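Local coordinates for protein endo-1,4-beta-xylanase (Bacteroides thetaiotaomicron VPI-5482, PDB 3KST) that probably hydrolyses O-glycosidic bonds of xylan-type polysaccharides as a calcium-containing family 43 glycoside hydrolase, at residues A[124-129]-A[147-152]; A[153-158]-A[169-174]; A[279-284]-A[300-305]. One frame throughout, in Å; residues are numbered along the deposited sequence.

Contact 1. Residues A[124-129]-A[147-152]; sequences WSEKSI and RFTDGN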
ATOM      1  N   TRP A 124     -16.344  -3.452   8.122  1.00 12.70           N
ATOM      2  CA  TRP A 124     -17.430  -4.413   7.870  1.00 12.75           C
ATOM      3  C   TRP A 124     -17.001  -5.815   8.344  1.00 13.34           C
ATOM      4  O   TRP A 124     -15.818  -6.044   8.641  1.00 12.88           O
ATOM      5  CB  TRP A 124     -17.869  -4.355   6.395  1.00 12.88           C
ATOM      6  CG  TRP A 124     -16.977  -5.054   5.401  1.00 12.17           C
ATOM      7  CD1 TRP A 124     -15.592  -5.112   5.400  1.00 13.46           C
ATOM      8  CD2 TRP A 124     -17.395  -5.686   4.197  1.00 11.93           C
ATOM      9  NE1 TRP A 124     -15.155  -5.810   4.317  1.00 13.12           N
ATOM     10  CE2 TRP A 124     -16.237  -6.164   3.546  1.00 12.61           C
ATOM     11  CE3 TRP A 124     -18.651  -5.946   3.625  1.00 12.46           C
ATOM     12  CZ2 TRP A 124     -16.298  -6.873   2.328  1.00 10.97           C
ATOM     13  CZ3 TRP A 124     -18.709  -6.645   2.418  1.00 11.16           C
ATOM     14  CH2 TRP A 124     -17.536  -7.107   1.788  1.00 12.57           C
ATOM     15  N   SER A 125     -17.939  -6.758   8.360  1.00 13.36           N
ATOM     16  CA  SER A 125     -17.697  -8.096   8.933  1.00 14.73           C
ATOM     17  C   SER A 125     -16.976  -9.138   8.096  1.00 13.73           C
ATOM     18  O   SER A 125     -16.392 -10.064   8.672  1.00 14.65           O
ATOM     19  CB  SER A 125     -19.026  -8.689   9.422  1.00 14.42           C
ATOM     20  OG  SER A 125     -19.925  -8.899   8.349  1.00 19.56           O
ATOM     21  N   GLU A 126     -17.039  -9.028   6.765  1.00 12.81           N
ATOM     22  CA  GLU A 126     -16.378 -10.018   5.892  1.00 12.24           C
ATOM     23  C   GLU A 126     -14.874  -9.850   5.910  1.00 11.57           C
ATOM     24  O   GLU A 126     -14.405  -8.714   5.814  1.00  9.76           O
ATOM     25  CB  GLU A 126     -16.812  -9.892   4.428  1.00 12.27           C
ATOM     26  CG  GLU A 126     -16.303 -11.046   3.531  1.00 14.85           C
ATOM     27  CD  GLU A 126     -16.849 -10.998   2.112  1.00 15.79           C
ATOM     28  OE1 GLU A 126     -18.082 -10.831   1.937  1.00 15.94           O
ATOM     29  OE2 GLU A 126     -16.056 -11.117   1.140  1.00 15.66           O
ATOM     30  N   LYS A 127     -14.171 -10.986   5.951  1.00 10.96           N
ATOM     31  CA  LYS A 127     -12.705 -11.028   5.886  1.00 11.59           C
ATOM     32  C   LYS A 127     -12.217 -10.254   4.647  1.00 10.03           C
ATOM     33  O   LYS A 127     -12.745 -10.387   3.543  1.00  9.94           O
ATOM     34  CB  LYS A 127     -12.155 -12.448   5.846  1.00 11.99           C
ATOM     35  CG  LYS A 127     -12.203 -13.230   7.137  1.00 14.52           C
ATOM     36  CD  LYS A 127     -11.458 -14.558   6.988  1.00 16.61           C
ATOM     37  CE  LYS A 127     -11.766 -15.523   8.134  1.00 18.47           C
ATOM     38  NZ  LYS A 127     -10.967 -16.779   8.079  1.00 19.19           N
ATOM     39  N   SER A 128     -11.203  -9.419   4.851  1.00  8.97           N
ATOM     40  CA  SER A 128     -10.697  -8.563   3.801  1.00  9.29           C
ATOM     41  C   SER A 128      -9.406  -7.939   4.250  1.00  8.60           C
ATOM     42  O   SER A 128      -9.219  -7.722   5.437  1.00  8.58           O
ATOM     43  CB  SER A 128     -11.729  -7.474   3.351  1.00  9.58           C
ATOM     44  OG  SER A 128     -12.553  -6.970   4.415  1.00 12.42           O
ATOM     45  N   ILE A 129      -8.564  -7.600   3.280  1.00  9.12           N
ATOM     46  CA  ILE A 129      -7.281  -6.994   3.566  1.00  8.58           C
ATOM     47  C   ILE A 129      -6.874  -5.954   2.518  1.00  8.76           C
ATOM     48  O   ILE A 129      -7.574  -5.729   1.499  1.00  8.03           O
ATOM     49  CB  ILE A 129      -6.181  -8.096   3.643  1.00  8.45           C
ATOM     50  CG1 ILE A 129      -6.088  -8.878   2.319  1.00  8.13           C
ATOM     51  CG2 ILE A 129      -6.420  -9.033   4.847  1.00  8.74           C
ATOM     52  CD1 ILE A 129      -4.982  -9.895   2.288  1.00  8.94           C
ATOM     53  N   ARG A 147     -11.140  -9.112  -1.320  1.00  9.42           N
ATOM     54  CA  ARG A 147     -12.060 -10.103  -0.758  1.00  8.81           C
ATOM     55  C   ARG A 147     -11.570 -11.445  -1.300  1.00  9.01           C
ATOM     56  O   ARG A 147     -11.031 -11.532  -2.424  1.00  8.25           O
ATOM     57  CB  ARG A 147     -13.499  -9.892  -1.179  1.00  8.52           C
ATOM     58  CG  ARG A 147     -14.079  -8.553  -0.767  1.00  9.76           C
ATOM     59  CD  ARG A 147     -15.451  -8.347  -1.387  1.00 11.47           C
ATOM     60  NE  ARG A 147     -16.452  -9.303  -0.932  1.00 13.99           N
ATOM     61  CZ  ARG A 147     -17.642  -9.522  -1.515  1.00 11.51           C
ATOM     62  NH1 ARG A 147     -18.002  -8.865  -2.617  1.00  9.82           N
ATOM     63  NH2 ARG A 147     -18.470 -10.421  -1.000  1.00 15.11           N
ATOM     64  N   PHE A 148     -11.826 -12.489  -0.531  1.00 10.12           N
ATOM     65  CA  PHE A 148     -11.414 -13.852  -0.877  1.00 11.25           C
ATOM     66  C   PHE A 148     -12.574 -14.532  -1.606  1.00 11.89           C
ATOM     67  O   PHE A 148     -13.187 -15.483  -1.111  1.00 14.72           O
ATOM     68  CB  PHE A 148     -10.979 -14.592   0.390  1.00 11.78           C
ATOM     69  CG  PHE A 148     -10.009 -13.812   1.207  1.00 11.39           C
ATOM     70  CD1 PHE A 148      -8.679 -13.708   0.808  1.00 11.24           C
ATOM     71  CD2 PHE A 148     -10.421 -13.135   2.344  1.00 14.52           C
ATOM     72  CE1 PHE A 148      -7.777 -12.963   1.564  1.00 12.53           C
ATOM     73  CE2 PHE A 148      -9.536 -12.391   3.087  1.00 14.52           C
ATOM     74  CZ  PHE A 148      -8.207 -12.304   2.707  1.00 14.98           C
ATOM     75  N   THR A 149     -12.874 -14.020  -2.798  1.00 12.76           N
ATOM     76  CA  THR A 149     -14.009 -14.464  -3.601  1.00 12.50           C
ATOM     77  C   THR A 149     -13.647 -15.414  -4.729  1.00 13.16           C
ATOM     78  O   THR A 149     -14.492 -16.204  -5.146  1.00 13.89           O
ATOM     79  CB  THR A 149     -14.775 -13.264  -4.179  1.00 12.64           C
ATOM     80  OG1 THR A 149     -13.878 -12.385  -4.890  1.00 11.96           O
ATOM     81  CG2 THR A 149     -15.459 -12.484  -3.041  1.00 12.03           C
ATOM     82  N   ASP A 150     -12.416 -15.325  -5.232  1.00 12.70           N
ATOM     83  CA  ASP A 150     -11.946 -16.213  -6.323  1.00 12.42           C
ATOM     84  C   ASP A 150     -10.444 -16.012  -6.343  1.00 12.49           C
ATOM     85  O   ASP A 150      -9.876 -15.357  -7.243  1.00 12.15           O
ATOM     86  CB  ASP A 150     -12.584 -15.830  -7.651  1.00 12.07           C
ATOM     87  CG  ASP A 150     -12.286 -16.827  -8.762  1.00 13.98           C
ATOM     88  OD1 ASP A 150     -11.577 -17.837  -8.538  1.00 13.20           O
ATOM     89  OD2 ASP A 150     -12.836 -16.611  -9.858  1.00 18.46           O
ATOM     90  N   GLY A 151      -9.848 -16.593  -5.314  1.00 12.55           N
ATOM     91  CA  GLY A 151      -8.511 -16.274  -4.893  1.00 11.62           C
ATOM     92  C   GLY A 151      -8.635 -14.941  -4.177  1.00 11.14           C
ATOM     93  O   GLY A 151      -9.760 -14.492  -3.776  1.00 11.33           O
ATOM     94  N   ASN A 152      -7.504 -14.264  -3.998  1.00  9.91           N
ATOM     95  CA  ASN A 152      -7.532 -12.890  -3.530  1.00  9.83           C
ATOM     96  C   ASN A 152      -7.932 -12.027  -4.724  1.00  9.80           C
ATOM     97  O   ASN A 152      -7.217 -12.019  -5.734  1.00 10.69           O
ATOM     98  CB  ASN A 152      -6.166 -12.417  -3.029  1.00  8.86           C
ATOM     99  CG  ASN A 152      -5.715 -13.084  -1.747  1.00  9.96           C
ATOM    100  OD1 ASN A 152      -6.242 -14.111  -1.293  1.00 10.35           O
ATOM    101  ND2 ASN A 152      -4.709 -12.473  -1.134  1.00  8.90           N
TER
HETATM  102  O   HOH W   1     -13.518 -12.285   1.686  1.00  8.30           O
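E126 and R147 form a side-on salt bridge, the arginine presenting NE to one carboxylate oxygen and NH2 to the other. With CG anti to its backbone N (chi1 -171°), E126 extends toward R147. The bond from R147 NE to E126 OE2 is short and nearly straight (2.8 Å, 166°); it lies in the guanidinium plane but meets OE2 from above the carboxylate. R147 NH2 reaches the syn lone pair of E126 OE1 at 3.0 Å, and the two flat groups are turned about 50° apart. W124 stands its ring edge over one face of the guanidinium, with CH2 3.7 Å from R147 NE, while E126 CB lies over a face of the indole. A bond at its N-H fixes the indole's rotation: W124 NE1 donates to S128 OG at 2.9 Å, which donates to E126 O. A water donates to E126 OE2 and K127 O and accepts from F148 N. The loop 124-129 leads into the first strand of a four-stranded antiparallel blade of the five-bladed propeller expected of family 43. Toward solvent the contact slackens. The ring of F148, centre of an inverse gamma turn, meets K127 through van der Waals contact, its CE2 3.8 Å from K127 CB, before the lysine chain leads away. Deeper in, F148 CZ touches I129 CG1 at 4.0 Å, while N152 ND2 is hydrogen-bonded to OE1 of E190, the predicted proton donor.

Contact 2. Residues A[153-158]-A[169-174]; sequences VIWVAQ and ETLNQC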
ATOM      1  N   VAL A 153      -9.070 -11.331  -4.602  1.00  9.91           N
ATOM      2  CA  VAL A 153      -9.610 -10.429  -5.643  1.00  9.92           C
ATOM      3  C   VAL A 153      -9.772  -9.018  -5.105  1.00 10.46           C
ATOM      4  O   VAL A 153     -10.276  -8.815  -3.995  1.00 10.26           O
ATOM      5  CB  VAL A 153     -10.954 -10.973  -6.164  1.00  8.93           C
ATOM      6  CG1 VAL A 153     -11.557 -10.064  -7.258  1.00  9.36           C
ATOM      7  CG2 VAL A 153     -10.736 -12.359  -6.698  1.00  9.16           C
ATOM      8  N   ILE A 154      -9.324  -8.041  -5.888  1.00  9.43           N
ATOM      9  CA  ILE A 154      -9.451  -6.646  -5.548  1.00  9.30           C
ATOM     10  C   ILE A 154     -10.862  -6.146  -5.896  1.00  9.37           C
ATOM     11  O   ILE A 154     -11.306  -6.231  -7.045  1.00 10.02           O
ATOM     12  CB  ILE A 154      -8.390  -5.771  -6.250  1.00  9.13           C
ATOM     13  CG1 ILE A 154      -6.996  -6.226  -5.789  1.00  9.24           C
ATOM     14  CG2 ILE A 154      -8.635  -4.273  -5.900  1.00  8.82           C
ATOM     15  CD1 ILE A 154      -5.814  -5.519  -6.488  1.00  6.50           C
ATOM     16  N   TRP A 155     -11.540  -5.671  -4.866  1.00 10.10           N
ATOM     17  CA  TRP A 155     -12.879  -5.072  -4.940  1.00  9.54           C
ATOM     18  C   TRP A 155     -12.804  -3.587  -4.619  1.00  9.06           C
ATOM     19  O   TRP A 155     -11.798  -3.082  -4.125  1.00  9.20           O
ATOM     20  CB  TRP A 155     -13.809  -5.777  -3.936  1.00  9.15           C
ATOM     21  CG  TRP A 155     -14.243  -7.117  -4.399  1.00 10.04           C
ATOM     22  CD1 TRP A 155     -13.510  -8.259  -4.424  1.00 10.63           C
ATOM     23  CD2 TRP A 155     -15.505  -7.441  -4.950  1.00  8.93           C
ATOM     24  NE1 TRP A 155     -14.248  -9.300  -4.926  1.00 10.48           N
ATOM     25  CE2 TRP A 155     -15.487  -8.824  -5.256  1.00  9.95           C
ATOM     26  CE3 TRP A 155     -16.672  -6.707  -5.181  1.00 10.93           C
ATOM     27  CZ2 TRP A 155     -16.596  -9.486  -5.813  1.00  9.76           C
ATOM     28  CZ3 TRP A 155     -17.765  -7.353  -5.736  1.00  8.63           C
ATOM     29  CH2 TRP A 155     -17.703  -8.722  -6.078  1.00  6.96           C
ATOM     30  N   VAL A 156     -13.877  -2.867  -4.915  1.00  9.15           N
ATOM     31  CA  VAL A 156     -14.009  -1.479  -4.525  1.00  8.53           C
ATOM     32  C   VAL A 156     -15.440  -1.255  -4.065  1.00  9.56           C
ATOM     33  O   VAL A 156     -16.348  -2.004  -4.493  1.00  9.85           O
ATOM     34  CB  VAL A 156     -13.673  -0.527  -5.705  1.00  8.56           C
ATOM     35  CG1 VAL A 156     -14.701  -0.743  -6.876  1.00  7.64           C
ATOM     36  CG2 VAL A 156     -13.596   0.959  -5.243  1.00  8.56           C
ATOM     37  N   ALA A 157     -15.602  -0.290  -3.159  1.00  9.76           N
ATOM     38  CA  ALA A 157     -16.912   0.203  -2.732  1.00 10.64           C
ATOM     39  C   ALA A 157     -16.770   1.662  -2.328  1.00 10.95           C
ATOM     40  O   ALA A 157     -15.733   2.073  -1.884  1.00 10.40           O
ATOM     41  CB  ALA A 157     -17.440  -0.589  -1.565  1.00  9.82           C
ATOM     42  N   GLN A 158     -17.835   2.435  -2.504  1.00 11.45           N
ATOM     43  CA  GLN A 158     -17.858   3.817  -2.041  1.00 12.27           C
ATOM     44  C   GLN A 158     -17.938   3.781  -0.517  1.00 11.66           C
ATOM     45  O   GLN A 158     -18.590   2.887   0.052  1.00 12.39           O
ATOM     46  CB  GLN A 158     -19.089   4.525  -2.612  1.00 13.28           C
ATOM     47  CG  GLN A 158     -19.194   5.991  -2.294  1.00 15.59           C
ATOM     48  CD  GLN A 158     -20.530   6.582  -2.712  1.00 17.11           C
ATOM     49  OE1 GLN A 158     -21.225   6.038  -3.576  1.00 16.65           O
ATOM     50  NE2 GLN A 158     -20.891   7.725  -2.107  1.00 18.70           N
ATOM     51  N   GLU A 169     -23.979  -1.691  -1.232  1.00  9.94           N
ATOM     52  CA  GLU A 169     -24.670  -1.669  -2.522  1.00 10.21           C
ATOM     53  C   GLU A 169     -23.800  -1.151  -3.694  1.00 10.28           C
ATOM     54  O   GLU A 169     -24.178  -1.334  -4.848  1.00 11.57           O
ATOM     55  CB  GLU A 169     -25.981  -0.857  -2.446  1.00  9.39           C
ATOM     56  CG  GLU A 169     -25.896   0.699  -2.431  1.00 10.37           C
ATOM     57  CD  GLU A 169     -25.405   1.342  -1.138  1.00 12.23           C
ATOM     58  OE1 GLU A 169     -25.248   0.661  -0.086  1.00 11.90           O
ATOM     59  OE2 GLU A 169     -25.204   2.578  -1.194  1.00 17.60           O
ATOM     60  N   THR A 170     -22.678  -0.485  -3.413  1.00 10.95           N
ATOM     61  CA  THR A 170     -21.753  -0.002  -4.448  1.00 11.30           C
ATOM     62  C   THR A 170     -20.591  -0.992  -4.729  1.00 11.75           C
ATOM     63  O   THR A 170     -19.735  -0.679  -5.565  1.00 12.22           O
ATOM     64  CB  THR A 170     -21.179   1.385  -4.115  1.00 11.80           C
ATOM     65  OG1 THR A 170     -20.287   1.281  -3.001  1.00  9.55           O
ATOM     66  CG2 THR A 170     -22.317   2.389  -3.815  1.00 14.09           C
ATOM     67  N   LEU A 171     -20.574  -2.161  -4.066  1.00 11.10           N
ATOM     68  CA  LEU A 171     -19.540  -3.189  -4.326  1.00 10.18           C
ATOM     69  C   LEU A 171     -19.391  -3.485  -5.817  1.00 10.45           C
ATOM     70  O   LEU A 171     -20.390  -3.684  -6.524  1.00 10.61           O
ATOM     71  CB  LEU A 171     -19.773  -4.501  -3.580  1.00  9.74           C
ATOM     72  CG  LEU A 171     -19.357  -4.492  -2.115  1.00  8.00           C
ATOM     73  CD1 LEU A 171     -20.047  -5.568  -1.314  1.00 11.60           C
ATOM     74  CD2 LEU A 171     -17.776  -4.626  -2.040  1.00  7.83           C
ATOM     75  N   ASN A 172     -18.143  -3.447  -6.266  1.00 10.76           N
ATOM     76  CA  ASN A 172     -17.734  -3.749  -7.641  1.00 11.17           C
ATOM     77  C   ASN A 172     -16.443  -4.547  -7.646  1.00 12.17           C
ATOM     78  O   ASN A 172     -15.524  -4.259  -6.863  1.00 12.13           O
ATOM     79  CB  ASN A 172     -17.513  -2.461  -8.438  1.00 10.98           C
ATOM     80  CG  ASN A 172     -18.778  -1.931  -9.061  1.00 12.56           C
ATOM     81  OD1 ASN A 172     -19.165  -2.359 -10.150  1.00 13.19           O
ATOM     82  ND2 ASN A 172     -19.400  -0.952  -8.407  1.00 10.81           N
ATOM     83  N   GLN A 173     -16.359  -5.505  -8.552  1.00 11.26           N
ATOM     84  CA  GLN A 173     -15.178  -6.335  -8.703  1.00 11.48           C
ATOM     85  C   GLN A 173     -14.193  -5.694  -9.690  1.00 11.53           C
ATOM     86  O   GLN A 173     -14.552  -5.408 -10.853  1.00 11.67           O
ATOM     87  CB  GLN A 173     -15.559  -7.747  -9.151  1.00 11.10           C
ATOM     88  CG  GLN A 173     -14.323  -8.607  -9.404  1.00 11.03           C
ATOM     89  CD  GLN A 173     -14.685 -10.007  -9.726  1.00 12.91           C
ATOM     90  OE1 GLN A 173     -15.275 -10.696  -8.910  1.00 12.30           O
ATOM     91  NE2 GLN A 173     -14.275 -10.470 -10.911  1.00 17.33           N
ATOM     92  N   CYS A 174     -12.934  -5.544  -9.252  1.00 12.19           N
ATOM     93  CA  CYS A 174     -11.904  -4.865 -10.053  1.00 11.98           C
ATOM     94  C   CYS A 174     -10.940  -5.805 -10.815  1.00 11.74           C
ATOM     95  O   CYS A 174     -10.922  -5.801 -12.041  1.00 11.85           O
ATOM     96  CB  CYS A 174     -11.063  -3.884  -9.203  1.00 12.02           C
ATOM     97  SG  CYS A 174     -12.033  -2.708  -8.181  1.00 16.10           S
TER
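Q173 lies across the indole of W155, its CB 3.8 Å from the centroid of the six-membered ring and only 9° off the normal, a CH-pi contact. With CG anti to its backbone N (chi1 176°), the glutamine continues toward V153, where CG meets V153 CG1 at 3.8 Å. The amide stands at 82° to the indole plane, with Q173 OE1 3.6 Å from W155 CZ2. L171 CD2 packs obliquely against W155 CE3 and also touches A157 CB. On the other face of the sheet, V156 CG1 touches both C174 SG and N172 CB, 3.6 Å from each.

The backbone sets this pairing. V156 and N172 are an antiparallel hydrogen-bonded pair, W155 and Q173 the adjoining non-hydrogen-bonded one, and C174 N extends the register by donating to I154 O at 2.8 Å. The two strands are the third and the outermost fourth of a propeller blade. Ahead of N172 in sequence, a side chain takes over: Q158 N donates to T170 OG1 at 2.8 Å, which is also hydrogen-bonded to K167 O. N172 ND2 binds T170 O at 2.9 Å, coming from above the carbonyl plane and linking the asparagine to the residue two before it.

Further out, T149 OG1 is hydrogen-bonded to W155 NE1, and R147 makes a cation-pi contact with the indole. I154 and C174 reach Y205 and L203 on strand 200-207, which belongs to the following four-stranded sheet.

Contact 3. Residues A[279-284]-A[300-305]; sequences TSYIKD and IKPRVL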
ATOM      1  N   THR A 279      11.990  -6.334   3.393  1.00  9.35           N
ATOM      2  CA  THR A 279      12.421  -4.946   3.587  1.00  9.30           C
ATOM      3  C   THR A 279      12.037  -4.143   2.361  1.00  9.41           C
ATOM      4  O   THR A 279      11.733  -4.717   1.313  1.00 10.57           O
ATOM      5  CB  THR A 279      13.929  -4.843   3.899  1.00  9.32           C
ATOM      6  OG1 THR A 279      14.695  -4.948   2.689  1.00  8.34           O
ATOM      7  CG2 THR A 279      14.372  -5.933   4.914  1.00 10.51           C
ATOM      8  N   SER A 280      12.044  -2.812   2.486  1.00  9.15           N
ATOM      9  CA  SER A 280      11.536  -1.938   1.442  1.00  9.18           C
ATOM     10  C   SER A 280      12.581  -1.108   0.726  1.00  9.19           C
ATOM     11  O   SER A 280      13.645  -0.830   1.272  1.00  9.70           O
ATOM     12  CB  SER A 280      10.394  -1.091   1.992  1.00  9.47           C
ATOM     13  OG  SER A 280       9.271  -1.930   2.211  1.00  8.22           O
ATOM     14  N   TYR A 281      12.239  -0.761  -0.510  1.00 10.40           N
ATOM     15  CA  TYR A 281      13.107  -0.104  -1.509  1.00 10.06           C
ATOM     16  C   TYR A 281      12.287   0.910  -2.310  1.00 10.54           C
ATOM     17  O   TYR A 281      11.059   0.864  -2.310  1.00  9.86           O
ATOM     18  CB  TYR A 281      13.682  -1.157  -2.467  1.00 10.44           C
ATOM     19  CG  TYR A 281      14.541  -2.199  -1.774  1.00  9.47           C
ATOM     20  CD1 TYR A 281      15.886  -1.950  -1.531  1.00  8.94           C
ATOM     21  CD2 TYR A 281      13.999  -3.413  -1.319  1.00  9.28           C
ATOM     22  CE1 TYR A 281      16.678  -2.876  -0.871  1.00  8.84           C
ATOM     23  CE2 TYR A 281      14.766  -4.353  -0.652  1.00  7.81           C
ATOM     24  CZ  TYR A 281      16.130  -4.064  -0.419  1.00  9.54           C
ATOM     25  OH  TYR A 281      16.910  -4.983   0.227  1.00 10.12           O
ATOM     26  N   ILE A 282      12.973   1.815  -3.002  1.00 10.81           N
ATOM     27  CA  ILE A 282      12.319   2.873  -3.797  1.00 11.30           C
ATOM     28  C   ILE A 282      12.882   2.985  -5.232  1.00 12.10           C
ATOM     29  O   ILE A 282      14.092   3.004  -5.425  1.00 12.01           O
ATOM     30  CB  ILE A 282      12.429   4.217  -3.101  1.00 11.57           C
ATOM     31  CG1 ILE A 282      11.686   4.223  -1.747  1.00 11.98           C
ATOM     32  CG2 ILE A 282      11.872   5.362  -3.995  1.00 12.79           C
ATOM     33  CD1 ILE A 282      11.971   5.486  -0.923  1.00 15.93           C
ATOM     34  N   LYS A 283      11.981   3.063  -6.219  1.00 12.58           N
ATOM     35  CA  LYS A 283      12.323   3.252  -7.637  1.00 12.16           C
ATOM     36  C   LYS A 283      11.567   4.479  -8.130  1.00 12.25           C
ATOM     37  O   LYS A 283      10.769   5.060  -7.387  1.00 11.93           O
ATOM     38  CB  LYS A 283      11.994   1.981  -8.439  1.00 12.92           C
ATOM     39  CG  LYS A 283      13.057   0.882  -8.294  1.00 11.71           C
ATOM     40  CD  LYS A 283      12.688  -0.449  -9.016  1.00 15.09           C
ATOM     41  CE  LYS A 283      12.907  -0.425 -10.519  1.00 17.05           C
ATOM     42  NZ  LYS A 283      14.343  -0.450 -10.981  1.00 15.41           N
ATOM     43  N   ASP A 284      11.836   4.894  -9.364  1.00 12.45           N
ATOM     44  CA  ASP A 284      11.115   5.993  -9.969  1.00 12.77           C
ATOM     45  C   ASP A 284       9.758   5.498 -10.459  1.00 12.63           C
ATOM     46  O   ASP A 284       9.577   4.308 -10.699  1.00 13.58           O
ATOM     47  CB  ASP A 284      11.915   6.622 -11.103  1.00 13.22           C
ATOM     48  CG  ASP A 284      13.205   7.232 -10.613  1.00 14.24           C
ATOM     49  OD1 ASP A 284      13.140   8.066  -9.686  1.00 14.28           O
ATOM     50  OD2 ASP A 284      14.259   6.876 -11.146  1.00 19.91           O
ATOM     51  N   ILE A 300      16.855   2.881  -4.748  1.00 13.23           N
ATOM     52  CA  ILE A 300      17.342   3.523  -3.509  1.00 13.30           C
ATOM     53  C   ILE A 300      17.217   2.434  -2.442  1.00 13.38           C
ATOM     54  O   ILE A 300      16.105   1.914  -2.231  1.00 12.90           O
ATOM     55  CB  ILE A 300      16.489   4.727  -3.063  1.00 12.78           C
ATOM     56  CG1 ILE A 300      16.489   5.848  -4.113  1.00 13.50           C
ATOM     57  CG2 ILE A 300      16.965   5.243  -1.680  1.00 13.05           C
ATOM     58  CD1 ILE A 300      15.574   7.020  -3.759  1.00 10.26           C
ATOM     59  N   LYS A 301      18.330   2.135  -1.770  1.00 13.57           N
ATOM     60  CA  LYS A 301      18.400   1.130  -0.706  1.00 13.72           C
ATOM     61  C   LYS A 301      18.345   1.917   0.584  1.00 13.01           C
ATOM     62  O   LYS A 301      19.386   2.404   1.032  1.00 13.34           O
ATOM     63  CB  LYS A 301      19.710   0.346  -0.778  1.00 14.38           C
ATOM     64  CG  LYS A 301      19.799  -0.610  -1.945  1.00 15.06           C
ATOM     65  CD  LYS A 301      21.052  -1.467  -1.827  1.00 16.84           C
ATOM     66  CE  LYS A 301      21.125  -2.470  -2.953  1.00 19.49           C
ATOM     67  NZ  LYS A 301      22.442  -3.143  -2.952  1.00 17.62           N
ATOM     68  N   PRO A 302      17.140   2.085   1.173  1.00 12.70           N
ATOM     69  CA  PRO A 302      17.082   2.898   2.390  1.00 11.71           C
ATOM     70  C   PRO A 302      17.702   2.219   3.625  1.00 11.69           C
ATOM     71  O   PRO A 302      17.886   0.999   3.668  1.00 11.95           O
ATOM     72  CB  PRO A 302      15.573   3.131   2.563  1.00 11.78           C
ATOM     73  CG  PRO A 302      14.988   1.847   2.117  1.00 12.12           C
ATOM     74  CD  PRO A 302      15.835   1.443   0.908  1.00 11.46           C
ATOM     75  N   ARG A 303      18.042   3.016   4.626  1.00 12.23           N
ATOM     76  CA  ARG A 303      18.578   2.489   5.902  1.00 11.91           C
ATOM     77  C   ARG A 303      17.961   3.296   7.020  1.00 11.72           C
ATOM     78  O   ARG A 303      17.454   4.396   6.758  1.00 11.66           O
ATOM     79  CB  ARG A 303      20.106   2.592   5.941  1.00 12.37           C
ATOM     80  CG  ARG A 303      20.631   3.993   5.706  1.00 15.36           C
ATOM     81  CD  ARG A 303      22.127   4.056   5.853  1.00 16.84           C
ATOM     82  NE  ARG A 303      22.574   5.449   5.938  1.00 19.25           N
ATOM     83  CZ  ARG A 303      23.796   5.849   6.320  1.00 21.76           C
ATOM     84  NH1 ARG A 303      24.766   4.980   6.659  1.00 22.81           N
ATOM     85  NH2 ARG A 303      24.057   7.155   6.365  1.00 21.94           N
ATOM     86  N   VAL A 304      18.061   2.786   8.250  1.00 11.34           N
ATOM     87  CA  VAL A 304      17.504   3.474   9.423  1.00 12.00           C
ATOM     88  C   VAL A 304      18.631   3.860  10.348  1.00 12.35           C
ATOM     89  O   VAL A 304      19.482   3.014  10.664  1.00 12.51           O
ATOM     90  CB  VAL A 304      16.493   2.616  10.190  1.00 11.43           C
ATOM     91  CG1 VAL A 304      15.968   3.406  11.397  1.00 11.38           C
ATOM     92  CG2 VAL A 304      15.337   2.228   9.277  1.00 10.51           C
ATOM     93  N   LEU A 305      18.619   5.131  10.762  1.00 14.46           N
ATOM     94  CA  LEU A 305      19.608   5.727  11.652  1.00 14.81           C
ATOM     95  C   LEU A 305      18.996   6.123  12.986  1.00 15.78           C
ATOM     96  O   LEU A 305      17.782   6.337  13.087  1.00 15.98           O
ATOM     97  CB  LEU A 305      20.171   6.996  11.005  1.00 14.77           C
ATOM     98  CG  LEU A 305      20.709   6.867   9.581  1.00 14.27           C
ATOM     99  CD1 LEU A 305      21.223   8.221   9.085  1.00 16.13           C
ATOM    100  CD2 LEU A 305      21.792   5.761   9.456  1.00 14.54           C
TER
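I300 pairs with I282 as an antiparallel hydrogen-bonded pair, and the two bonds are unequal. I300 N donates to I282 O at 2.8 Å with an angle of 169°, whereas the return bond from I282 N to I300 O is longer, 3.2 Å. Both donors lie in the plane of the carbonyl they meet. The two isoleucine side chains lie side by side and point the same way, I300 CD1 reaching I282 CG2 at 4.1 Å.

K301 is exposed, and its side chain sets off away from strand 279-287. Even so, its CG lies at the ring edge of Y281, near the ring plane, 4.0 Å from CE1. The tyrosine has CG anti to its own carbonyl carbon (chi1 -61°), which carries the start of the ring beside the second segment; I300 O lies at the same edge, and F266 and L246 pack on the residue from elsewhere. The carbonyl of K301 accepts from K59 NZ.

P302 comes next and turns its ring toward the first segment. Its CG lies 3.1 Å from S280 O, and its CD is 4.0 Å from Y281 CA. An alanine here would probably open a gap beside S280 O and Y281, since the ring carbons that fill it, CG and CD, would be gone.

From R303 onward the chain parts from strand 279-287: V304 packs on E18 and T19, and R303 NE bonds N60 OD1. The arrangement is that of an antiparallel beta hairpin, 279-287 with 293-305, whose second strand also pairs with 17-19 and 60-69. Such joining of the chain's two ends is consistent with the ring closure of a beta-propeller.

Overall arrangement
Contacts 1, 2 and 3 follow one another along the chain, each closing before the next opens. Contacts 1 and 2 are neighbours, their centres 11 Å apart, and share one four-stranded antiparallel sheet: contact 1 joins the entry loop to the end of strand 141-148, contact 2 the adjacent strand 152-158 to the outermost strand 172-175. The two meet directly, with R147 N 2.8 Å from V153 O. Contact 3 lies on the opposite side of the chain's centre, its centre about 30 Å from that of contact 1 and 32 Å from that of contact 2, in the sheet where strand 293-305 pairs with strand 17-19. Together they sample one blade and the probable closure of the propeller.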